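C-di-GMP synthase (Capnocytophaga granulosa, PDB 6WT9) synthesises the second messenger 3',3'-c-di-GMP from two GTP molecules in a CBASS antiphage system, signalling through effectors that bring about abortive infection. Local coordinates at residues Asp73-Val78 / Leu100-Asp105; Thr171-Ile176 / Asn216-Thr221; Glu241-Leu246 / Lys282-Asn287; Tyr276-Asn281 / Pro293-Gln298. All blocks are in the same frame, centred on the assembly; numbering follows the deposited sequence.

Contact 1. Residues Asp73-Val78 / Leu100-Asp105; sequences DILLDV and LLVISD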
# COMPACT_ATOMS: atom_id res chain seq x y z
N ASP A 73 9.47 21.75 -14.98
CA ASP A 73 9.67 22.59 -16.15
C ASP A 73 8.49 23.52 -16.41
O ASP A 73 8.54 24.30 -17.37
CB ASP A 73 9.93 21.73 -17.39
CG ASP A 73 11.26 21.02 -17.34
OD1 ASP A 73 12.04 21.26 -16.40
OD2 ASP A 73 11.53 20.20 -18.25
N ILE A 74 7.42 23.46 -15.60
CA ILE A 74 6.23 24.23 -15.92
C ILE A 74 5.50 24.71 -14.66
O ILE A 74 4.76 25.70 -14.70
CB ILE A 74 5.28 23.42 -16.83
CG1 ILE A 74 4.19 24.31 -17.42
CG2 ILE A 74 4.68 22.24 -16.07
CD1 ILE A 74 3.27 23.59 -18.38
N LEU A 75 5.71 24.03 -13.53
CA LEU A 75 4.97 24.34 -12.31
C LEU A 75 5.78 25.26 -11.39
O LEU A 75 7.00 25.12 -11.27
CB LEU A 75 4.59 23.06 -11.55
CG LEU A 75 3.58 22.12 -12.21
CD1 LEU A 75 3.21 20.98 -11.26
CD2 LEU A 75 2.34 22.87 -12.66
N LEU A 76 5.08 26.18 -10.74
CA LEU A 76 5.67 27.11 -9.79
C LEU A 76 4.95 27.02 -8.45
O LEU A 76 3.76 26.69 -8.39
CB LEU A 76 5.61 28.56 -10.30
CG LEU A 76 6.38 28.90 -11.57
CD1 LEU A 76 6.19 30.36 -11.93
CD2 LEU A 76 7.86 28.57 -11.41
N ASP A 77 5.69 27.32 -7.38
CA ASP A 77 5.15 27.41 -6.02
C ASP A 77 4.53 26.09 -5.57
O ASP A 77 3.44 26.04 -5.00
CB ASP A 77 4.12 28.55 -5.92
CG ASP A 77 4.64 29.85 -6.49
OD1 ASP A 77 5.80 30.21 -6.21
OD2 ASP A 77 3.88 30.52 -7.22
N VAL A 78 5.25 24.99 -5.82
CA VAL A 78 4.79 23.66 -5.45
C VAL A 78 5.94 22.88 -4.83
O VAL A 78 7.12 23.17 -5.05
CB VAL A 78 4.21 22.87 -6.65
CG1 VAL A 78 2.98 23.57 -7.21
CG2 VAL A 78 5.27 22.69 -7.73
N LEU A 100 2.47 10.61 -7.13
CA LEU A 100 3.24 11.83 -6.96
C LEU A 100 2.30 12.94 -6.53
O LEU A 100 1.39 13.31 -7.29
CB LEU A 100 3.96 12.20 -8.26
CG LEU A 100 4.66 13.56 -8.25
CD1 LEU A 100 5.81 13.56 -7.26
CD2 LEU A 100 5.13 13.93 -9.64
N LEU A 101 2.50 13.47 -5.33
CA LEU A 101 1.69 14.55 -4.81
C LEU A 101 2.31 15.89 -5.17
O LEU A 101 3.51 16.10 -4.96
CB LEU A 101 1.54 14.43 -3.29
CG LEU A 101 0.61 13.33 -2.79
CD1 LEU A 101 0.70 13.19 -1.29
CD2 LEU A 101 -0.82 13.63 -3.20
N VAL A 102 1.50 16.79 -5.72
CA VAL A 102 1.92 18.14 -6.08
C VAL A 102 1.21 19.09 -5.12
O VAL A 102 0.01 19.37 -5.28
CB VAL A 102 1.61 18.48 -7.54
CG1 VAL A 102 2.15 19.85 -7.90
CG2 VAL A 102 2.18 17.41 -8.46
N ILE A 103 1.93 19.58 -4.12
CA ILE A 103 1.34 20.33 -3.01
C ILE A 103 1.77 21.79 -3.13
O ILE A 103 2.97 22.08 -3.22
CB ILE A 103 1.76 19.73 -1.66
CG1 ILE A 103 1.74 18.21 -1.73
CG2 ILE A 103 0.84 20.23 -0.55
CD1 ILE A 103 2.19 17.52 -0.45
N SER A 104 0.79 22.69 -3.10
CA SER A 104 1.08 24.12 -3.21
C SER A 104 1.68 24.65 -1.92
O SER A 104 1.26 24.29 -0.82
CB SER A 104 -0.19 24.89 -3.55
OG SER A 104 -0.63 24.62 -4.86
N ASP A 105 2.67 25.54 -2.06
CA ASP A 105 3.33 26.16 -0.92
C ASP A 105 2.50 27.25 -0.26
O ASP A 105 2.99 27.91 0.66
CB ASP A 105 4.68 26.75 -1.36
CG ASP A 105 5.53 25.75 -2.11
OD1 ASP A 105 5.10 24.59 -2.24
OD2 ASP A 105 6.63 26.13 -2.56
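Val102 meets both Leu75 and Val78 through a single methyl, CG1, which its chi1 of -176° sets anti to the backbone N. The two partners come to it differently. Leu75 arrives tip to tip, with CD1 3.7 Å from Val102 CG1, whereas Val78 lies obliquely across it, with CB 3.9 Å from Val102 CG1 and its own CG1 equally near. A chi1 of -63° puts that CG1 of Val78 anti to the carbonyl carbon, where it meets the Val102 methyl. Beyond this cluster, helix 147-164 touches Leu75 through Ser157 and Val78 through Asn153. The cluster illustrates how an antiparallel strand pair begins: the loop after helix 54-71 runs into strand 78-83, and Val78 faces Ser104 of strand 98-104 as a non-hydrogen-bonded pair in the sheet of the nucleotidyltransferase domain. Their side chains share one face, where Ser104 OG turns to a hydrogen bond with Asp149 of that same helix. The backbones approach closely around the pair, Val78 CA making a CA-H...O contact of 3.3 Å with Ile103 O. One residue outward, Asp105 N donates to Asp77 O at 3.1 Å in a nearly straight bond (172°). The poorly ordered carboxylate of Asp105 bends back over the peptide joining Asp77 to Val78. Asp77 OD1 and Asp105 OD2 stay 5.5 Å apart, and Asp77 has a weak, long ion pair with Lys106.

Contact 2. Residues Thr171-Ile176 / Asn216-Thr221; sequences THPKAI and NKRSNT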
# COMPACT_ATOMS: atom_id res chain seq x y z
N THR A 171 -8.60 11.86 -17.58
CA THR A 171 -10.05 11.73 -17.47
C THR A 171 -10.52 11.87 -16.02
O THR A 171 -11.53 12.52 -15.76
CB THR A 171 -10.51 10.40 -18.06
OG1 THR A 171 -10.25 10.38 -19.46
CG2 THR A 171 -11.99 10.18 -17.81
N HIS A 172 -9.81 11.27 -15.08
CA HIS A 172 -10.26 11.31 -13.69
C HIS A 172 -9.98 12.68 -13.08
O HIS A 172 -8.86 13.19 -13.23
CB HIS A 172 -9.58 10.22 -12.87
CG HIS A 172 -10.24 9.97 -11.55
ND1 HIS A 172 -9.81 10.55 -10.38
CD2 HIS A 172 -11.31 9.20 -11.22
CE1 HIS A 172 -10.58 10.15 -9.38
NE2 HIS A 172 -11.50 9.34 -9.86
N PRO A 173 -10.95 13.29 -12.40
CA PRO A 173 -10.76 14.66 -11.90
C PRO A 173 -9.91 14.77 -10.64
O PRO A 173 -9.71 15.89 -10.16
CB PRO A 173 -12.21 15.10 -11.62
CG PRO A 173 -12.91 13.84 -11.27
CD PRO A 173 -12.30 12.77 -12.13
N LYS A 174 -9.41 13.67 -10.09
CA LYS A 174 -8.56 13.73 -8.91
C LYS A 174 -7.11 13.35 -9.17
O LYS A 174 -6.27 13.59 -8.30
CB LYS A 174 -9.12 12.84 -7.79
CG LYS A 174 -10.31 13.42 -7.04
CD LYS A 174 -10.62 12.61 -5.80
CE LYS A 174 -11.97 11.92 -5.89
NZ LYS A 174 -13.10 12.88 -5.77
N ALA A 175 -6.80 12.77 -10.33
CA ALA A 175 -5.44 12.33 -10.57
C ALA A 175 -5.18 12.23 -12.07
O ALA A 175 -6.09 11.93 -12.85
CB ALA A 175 -5.16 10.97 -9.90
N ILE A 176 -3.93 12.48 -12.45
CA ILE A 176 -3.44 12.25 -13.80
C ILE A 176 -2.61 10.97 -13.77
O ILE A 176 -1.76 10.80 -12.89
CB ILE A 176 -2.60 13.43 -14.31
CG1 ILE A 176 -3.39 14.74 -14.19
CG2 ILE A 176 -2.17 13.20 -15.75
CD1 ILE A 176 -2.59 15.96 -14.60
N ASN A 216 -10.20 18.63 -6.45
CA ASN A 216 -11.22 17.92 -7.21
C ASN A 216 -11.56 18.75 -8.44
O ASN A 216 -12.23 19.78 -8.33
CB ASN A 216 -12.45 17.65 -6.36
CG ASN A 216 -13.39 16.65 -6.99
OD1 ASN A 216 -13.63 16.67 -8.19
ND2 ASN A 216 -13.94 15.75 -6.17
N LYS A 217 -11.08 18.31 -9.61
CA LYS A 217 -11.34 19.04 -10.84
C LYS A 217 -12.83 19.09 -11.16
O LYS A 217 -13.31 20.07 -11.74
CB LYS A 217 -10.56 18.40 -11.99
CG LYS A 217 -10.72 19.07 -13.34
CD LYS A 217 -9.97 18.29 -14.41
CE LYS A 217 -10.07 18.95 -15.77
NZ LYS A 217 -9.34 18.18 -16.81
N ARG A 218 -13.57 18.05 -10.78
CA ARG A 218 -14.99 17.98 -11.13
C ARG A 218 -15.80 19.02 -10.37
O ARG A 218 -16.68 19.68 -10.95
CB ARG A 218 -15.51 16.57 -10.85
CG ARG A 218 -17.02 16.45 -10.76
CD ARG A 218 -17.44 16.21 -9.32
NE ARG A 218 -16.52 15.32 -8.63
CZ ARG A 218 -16.56 13.99 -8.70
NH1 ARG A 218 -17.50 13.39 -9.43
NH2 ARG A 218 -15.67 13.26 -8.04
N SER A 219 -15.53 19.20 -9.08
CA SER A 219 -16.26 20.16 -8.26
C SER A 219 -15.53 21.49 -8.09
O SER A 219 -16.10 22.41 -7.51
CB SER A 219 -16.55 19.57 -6.88
OG SER A 219 -15.35 19.31 -6.17
N ASN A 220 -14.29 21.60 -8.59
CA ASN A 220 -13.46 22.79 -8.43
C ASN A 220 -13.23 23.14 -6.96
O ASN A 220 -12.84 24.27 -6.63
CB ASN A 220 -14.05 23.99 -9.17
CG ASN A 220 -13.06 25.13 -9.35
OD1 ASN A 220 -11.85 24.90 -9.45
ND2 ASN A 220 -13.56 26.36 -9.37
N THR A 221 -13.45 22.19 -6.06
CA THR A 221 -13.24 22.38 -4.63
C THR A 221 -12.03 21.56 -4.18
O THR A 221 -11.36 20.90 -4.98
CB THR A 221 -14.49 21.99 -3.84
OG1 THR A 221 -14.75 20.59 -3.99
CG2 THR A 221 -15.70 22.78 -4.32
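Pro173 and Lys217 are joined by the one hydrogen bond between 171-176 and 216-221: Lys217 N donates to Pro173 O at 2.8 Å. Van der Waals contact is built on the same proline. Its CB lies 3.7 Å from Arg218 CB, while CG sits over one face of the Arg218 guanidinium, displaced toward the rim. The Arg218 chain is bent at chi2, which places CD (-108°), and at chi3, which places NE within reach of Asn216 OD1. Polar contacts gather round Asn216, whose OD1 accepts, within its own segment, from Arg218 NE at 3.2 Å and from Ser219 N at 3.3 Å, both reaching it from the same face of its plane. With OD1 so engaged, ND2 is the atom turned to Lys174, 3.0 Å from NZ; both are donors, so no hydrogen bond joins them. Among the charges, Lys174 NZ lies near the guanidinium plane, 3.4 Å from Arg218 NH2. A salt bridge from Lys174 to Glu223 probably eases this repulsion, and the extended Lys217 leads away to another with Glu158 of helix 147-164. The example shows two neighbouring loops of one sheet docking by a proline: the first connects antiparallel strands 167-169 and 176-180, and the second closes the beta hairpin of strands 212-216 and 221-226, its turn shaped by the Asx motif at Asn216.

Contact 3. Residues Glu241-Leu246 / Lys282-Asn287; sequences ETKGRL and KYLHSN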
# COMPACT_ATOMS: atom_id res chain seq x y z
N GLU A 241 10.28 -0.94 14.78
CA GLU A 241 10.28 -1.43 16.16
C GLU A 241 10.17 -2.95 16.21
O GLU A 241 10.67 -3.57 17.15
CB GLU A 241 9.13 -0.82 16.95
CG GLU A 241 9.07 0.70 16.95
CD GLU A 241 7.85 1.23 17.68
OE1 GLU A 241 7.75 1.02 18.91
OE2 GLU A 241 6.97 1.83 17.02
N THR A 242 9.51 -3.55 15.22
CA THR A 242 9.28 -4.99 15.21
C THR A 242 10.14 -5.71 14.18
O THR A 242 9.86 -6.85 13.82
CB THR A 242 7.80 -5.28 14.96
OG1 THR A 242 7.44 -4.84 13.64
CG2 THR A 242 6.94 -4.56 15.98
N LYS A 243 11.19 -5.05 13.69
CA LYS A 243 12.14 -5.63 12.74
C LYS A 243 11.42 -6.17 11.50
O LYS A 243 11.68 -7.28 11.03
CB LYS A 243 12.99 -6.72 13.40
CG LYS A 243 13.91 -6.22 14.50
CD LYS A 243 13.26 -6.32 15.87
CE LYS A 243 14.27 -6.05 16.98
NZ LYS A 243 13.67 -6.26 18.33
N GLY A 244 10.52 -5.36 10.96
CA GLY A 244 9.85 -5.68 9.71
C GLY A 244 8.61 -6.55 9.83
O GLY A 244 8.00 -6.85 8.80
N ARG A 245 8.22 -6.94 11.04
CA ARG A 245 7.11 -7.88 11.19
C ARG A 245 5.77 -7.27 10.80
O ARG A 245 4.91 -7.96 10.25
CB ARG A 245 7.06 -8.42 12.62
CG ARG A 245 8.17 -9.41 12.94
CD ARG A 245 8.27 -9.64 14.44
NE ARG A 245 9.23 -10.68 14.78
CZ ARG A 245 10.53 -10.47 14.99
NH1 ARG A 245 11.02 -9.24 14.88
NH2 ARG A 245 11.33 -11.48 15.29
N LEU A 246 5.58 -5.97 11.07
CA LEU A 246 4.32 -5.33 10.69
C LEU A 246 4.12 -5.36 9.18
O LEU A 246 3.00 -5.59 8.70
CB LEU A 246 4.30 -3.88 11.20
CG LEU A 246 3.11 -3.04 10.72
CD1 LEU A 246 1.80 -3.61 11.24
CD2 LEU A 246 3.27 -1.59 11.12
N LYS A 282 2.37 -8.63 21.22
CA LYS A 282 1.81 -9.92 20.80
C LYS A 282 2.63 -10.61 19.73
O LYS A 282 2.54 -11.83 19.59
CB LYS A 282 0.37 -9.73 20.31
CG LYS A 282 -0.62 -9.37 21.40
CD LYS A 282 -2.04 -9.43 20.88
CE LYS A 282 -3.05 -9.19 21.99
NZ LYS A 282 -2.93 -7.83 22.57
N TYR A 283 3.44 -9.86 18.96
CA TYR A 283 4.22 -10.47 17.90
C TYR A 283 5.67 -9.99 17.89
O TYR A 283 6.34 -10.10 16.86
CB TYR A 283 3.58 -10.22 16.52
CG TYR A 283 3.49 -8.76 16.10
CD1 TYR A 283 2.45 -7.95 16.53
CD2 TYR A 283 4.45 -8.21 15.26
CE1 TYR A 283 2.36 -6.63 16.14
CE2 TYR A 283 4.37 -6.88 14.86
CZ TYR A 283 3.32 -6.10 15.30
OH TYR A 283 3.24 -4.78 14.91
N LEU A 284 6.17 -9.49 19.02
CA LEU A 284 7.51 -8.91 19.08
C LEU A 284 8.57 -9.90 18.60
O LEU A 284 9.44 -9.55 17.79
CB LEU A 284 7.82 -8.44 20.50
CG LEU A 284 8.73 -7.23 20.75
CD1 LEU A 284 8.82 -6.95 22.24
CD2 LEU A 284 10.12 -7.39 20.16
N HIS A 285 8.51 -11.14 19.09
CA HIS A 285 9.53 -12.14 18.80
C HIS A 285 9.03 -13.25 17.89
O HIS A 285 9.71 -14.27 17.74
CB HIS A 285 10.05 -12.74 20.11
CG HIS A 285 10.43 -11.71 21.13
ND1 HIS A 285 11.38 -10.74 20.90
CD2 HIS A 285 9.99 -11.51 22.39
CE1 HIS A 285 11.50 -9.98 21.97
NE2 HIS A 285 10.67 -10.43 22.89
N SER A 286 7.87 -13.07 17.26
CA SER A 286 7.29 -14.12 16.44
C SER A 286 8.06 -14.27 15.12
O SER A 286 8.49 -13.29 14.53
CB SER A 286 5.82 -13.82 16.15
OG SER A 286 5.12 -13.60 17.36
N ASN A 287 8.21 -15.52 14.67
CA ASN A 287 8.80 -15.75 13.37
C ASN A 287 7.74 -15.57 12.28
O ASN A 287 6.57 -15.28 12.56
CB ASN A 287 9.45 -17.14 13.31
CG ASN A 287 8.46 -18.29 13.47
OD1 ASN A 287 7.40 -18.32 12.84
ND2 ASN A 287 8.82 -19.25 14.32
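Tyr283 brings its ring up to the turn at Thr242 and Arg245. With CG between the backbone N and the carbonyl carbon (chi1 63°), the ring has CE2 3.6 Å from Thr242 CG2, while Arg245 CB comes to the ring edge, 3.7 Å from CD2. Tyr283 O also lies 3.1 Å from Arg245 CD. Next along, Leu284 offers its carbonyl to a flat face without a hydrogen bond: Leu284 O stands over the centre of the Arg245 guanidinium, 3.1 Å from CZ. His285 CA follows over the guanidinium face. Ser286 supplies the hydrogen bond of the contact, its O accepting from Arg245 NE at 2.7 Å, in the carbonyl plane and close to the guanidinium plane. A second bond, within its own segment, from Arg245 NH1 to Thr242 O at 2.9 Å, fixes the rotation of the group; Arg245 N reaches that oxygen from the opposite face of its plane. Arginine thus ties a loop to a helix junction. Helix 228-241 ends in a Schellman motif with Lys243 as C-prime residue, a type I' turn spans Thr242 to Arg245, and Gly244 is the N-cap of helix 245-259.

Contact 4. Residues Tyr276-Asn281 / Pro293-Gln298; sequences YNIEKN and PILYEQ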
# COMPACT_ATOMS: atom_id res chain seq x y z
N TYR A 276 -1.80 -2.50 11.93
CA TYR A 276 -1.27 -1.49 12.83
C TYR A 276 -1.96 -1.50 14.18
O TYR A 276 -1.37 -1.05 15.17
CB TYR A 276 -1.39 -0.10 12.18
CG TYR A 276 -0.71 1.01 12.94
CD1 TYR A 276 0.67 1.20 12.83
CD2 TYR A 276 -1.43 1.89 13.74
CE1 TYR A 276 1.30 2.22 13.51
CE2 TYR A 276 -0.80 2.91 14.42
CZ TYR A 276 0.56 3.08 14.30
OH TYR A 276 1.20 4.10 14.98
N ASN A 277 -3.19 -2.00 14.25
CA ASN A 277 -3.92 -2.06 15.51
C ASN A 277 -3.41 -3.16 16.43
O ASN A 277 -3.63 -3.09 17.65
CB ASN A 277 -5.41 -2.25 15.24
CG ASN A 277 -6.23 -2.33 16.51
OD1 ASN A 277 -6.50 -3.42 17.03
ND2 ASN A 277 -6.65 -1.18 17.02
N ILE A 278 -2.71 -4.16 15.89
CA ILE A 278 -2.22 -5.26 16.72
C ILE A 278 -1.13 -4.74 17.65
O ILE A 278 -0.19 -4.07 17.22
CB ILE A 278 -1.69 -6.40 15.84
CG1 ILE A 278 -2.79 -6.90 14.89
CG2 ILE A 278 -1.15 -7.54 16.70
CD1 ILE A 278 -2.31 -7.93 13.89
N GLU A 279 -1.26 -5.07 18.94
CA GLU A 279 -0.28 -4.63 19.92
C GLU A 279 1.08 -5.26 19.66
O GLU A 279 1.18 -6.44 19.31
CB GLU A 279 -0.77 -4.97 21.33
CG GLU A 279 -2.05 -4.25 21.73
CD GLU A 279 -2.54 -4.63 23.12
OE1 GLU A 279 -1.89 -5.48 23.77
OE2 GLU A 279 -3.57 -4.09 23.55
N LYS A 280 2.13 -4.46 19.84
CA LYS A 280 3.48 -4.91 19.52
C LYS A 280 3.87 -6.13 20.34
O LYS A 280 4.52 -7.06 19.83
CB LYS A 280 4.49 -3.78 19.76
CG LYS A 280 4.33 -2.59 18.84
CD LYS A 280 4.99 -1.36 19.44
CE LYS A 280 6.38 -1.69 19.96
NZ LYS A 280 7.00 -0.54 20.68
N ASN A 281 3.50 -6.15 21.63
CA ASN A 281 3.91 -7.23 22.52
C ASN A 281 3.33 -8.59 22.14
O ASN A 281 3.77 -9.60 22.68
CB ASN A 281 3.52 -6.90 23.96
CG ASN A 281 2.02 -6.69 24.13
OD1 ASN A 281 1.26 -7.64 24.29
ND2 ASN A 281 1.60 -5.43 24.09
N PRO A 293 -1.08 -17.25 12.88
CA PRO A 293 -2.03 -17.36 14.00
C PRO A 293 -2.31 -16.03 14.67
O PRO A 293 -3.41 -15.84 15.21
CB PRO A 293 -1.33 -18.34 14.96
CG PRO A 293 -0.38 -19.09 14.12
CD PRO A 293 0.09 -18.13 13.08
N ILE A 294 -1.35 -15.11 14.66
CA ILE A 294 -1.57 -13.79 15.25
C ILE A 294 -2.53 -12.97 14.41
O ILE A 294 -3.40 -12.27 14.94
CB ILE A 294 -0.22 -13.08 15.45
CG1 ILE A 294 0.60 -13.82 16.51
CG2 ILE A 294 -0.42 -11.62 15.83
CD1 ILE A 294 2.03 -13.40 16.57
N LEU A 295 -2.40 -13.05 13.08
CA LEU A 295 -3.38 -12.40 12.21
C LEU A 295 -4.75 -13.04 12.35
O LEU A 295 -5.78 -12.35 12.28
CB LEU A 295 -2.91 -12.46 10.75
CG LEU A 295 -1.77 -11.51 10.40
CD1 LEU A 295 -1.27 -11.76 8.98
CD2 LEU A 295 -2.23 -10.07 10.55
N TYR A 296 -4.79 -14.36 12.56
CA TYR A 296 -6.07 -15.03 12.77
C TYR A 296 -6.75 -14.52 14.04
O TYR A 296 -7.95 -14.23 14.04
CB TYR A 296 -5.86 -16.54 12.85
CG TYR A 296 -7.11 -17.31 13.21
CD1 TYR A 296 -8.07 -17.60 12.25
CD2 TYR A 296 -7.34 -17.73 14.51
CE1 TYR A 296 -9.22 -18.29 12.58
CE2 TYR A 296 -8.48 -18.43 14.85
CZ TYR A 296 -9.42 -18.71 13.88
OH TYR A 296 -10.56 -19.40 14.21
N GLU A 297 -5.99 -14.41 15.13
CA GLU A 297 -6.57 -13.94 16.39
C GLU A 297 -7.10 -12.52 16.26
O GLU A 297 -8.18 -12.20 16.78
CB GLU A 297 -5.55 -14.03 17.52
CG GLU A 297 -6.12 -13.68 18.88
CD GLU A 297 -5.08 -13.14 19.84
OE1 GLU A 297 -5.43 -12.27 20.66
OE2 GLU A 297 -3.91 -13.58 19.76
N GLN A 298 -6.35 -11.65 15.58
CA GLN A 298 -6.80 -10.27 15.40
C GLN A 298 -8.07 -10.22 14.56
O GLN A 298 -9.05 -9.55 14.92
CB GLN A 298 -5.69 -9.44 14.76
CG GLN A 298 -6.16 -8.09 14.21
CD GLN A 298 -6.40 -7.05 15.31
OE1 GLN A 298 -6.30 -7.35 16.50
NE2 GLN A 298 -6.70 -5.83 14.90
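Gln298 and Asn277 both send CG anti to the backbone N, and in Gln298 a chi2 of 76° then turns CD toward Ile278 CG1. The two polar side chains cross at about a right angle with their amide planes 35° apart. Gln298 NE2 donates to Asn277 OD1 at 3.2 Å, a fairly straight bond (161°) whose acceptor lies in the amide plane of the glutamine. Beneath this polar bridge Ile278 makes the apolar part of the contact. Its CG1, anti to the carbonyl carbon, packs 3.6 Å from both CG and CD of Gln298, and CD1 reaches on to 3.8 Å from Gln298 CB. One turn back toward the start of the helix, Ile278 CD1 is 4.0 Å from Leu295 CD2, and on its other branch CG2 is 4.2 Å from Ile294 CG2. Ile278 thus sets the loop after helix 268-276 against one side of helix 291-304, with Met249 of helix 245-259 touching both Ile278 and Leu295. The chemistry sets a buried hydrocarbon beside an amide-amide bond. Asn277 OD1 also accepts a hydrogen bond from Lys308 NZ, which makes a weak one to Gln298 OE1. A positive charge there would be expected to polarise both carbonyls, favouring the flip in which each oxygen faces the lysine and the glutamine NH2 faces Asn277.

Overall arrangement
The four contacts fall into two pairs on opposite sides of the chain's centre, a separation of sheet and helical parts with 38 to 40 Å between centres across the pairs. Contact 1 is within the nucleotidyltransferase sheet and contact 2 joins two loops that connect its strands; their centres are 16 Å apart and they do not touch, but helix 147-164 has side-chain contacts with both. Contacts 3 and 4 interlock, their segments alternating along the chain and their centres 10 Å apart: Ile294 CD1 packs 3.5 Å from Tyr283 CB, and Glu241 forms a salt bridge with Lys280. As in related CD-NTases, the active site probably lies between the two parts, with catalytic acidic residues expected near the start of strand 98-104.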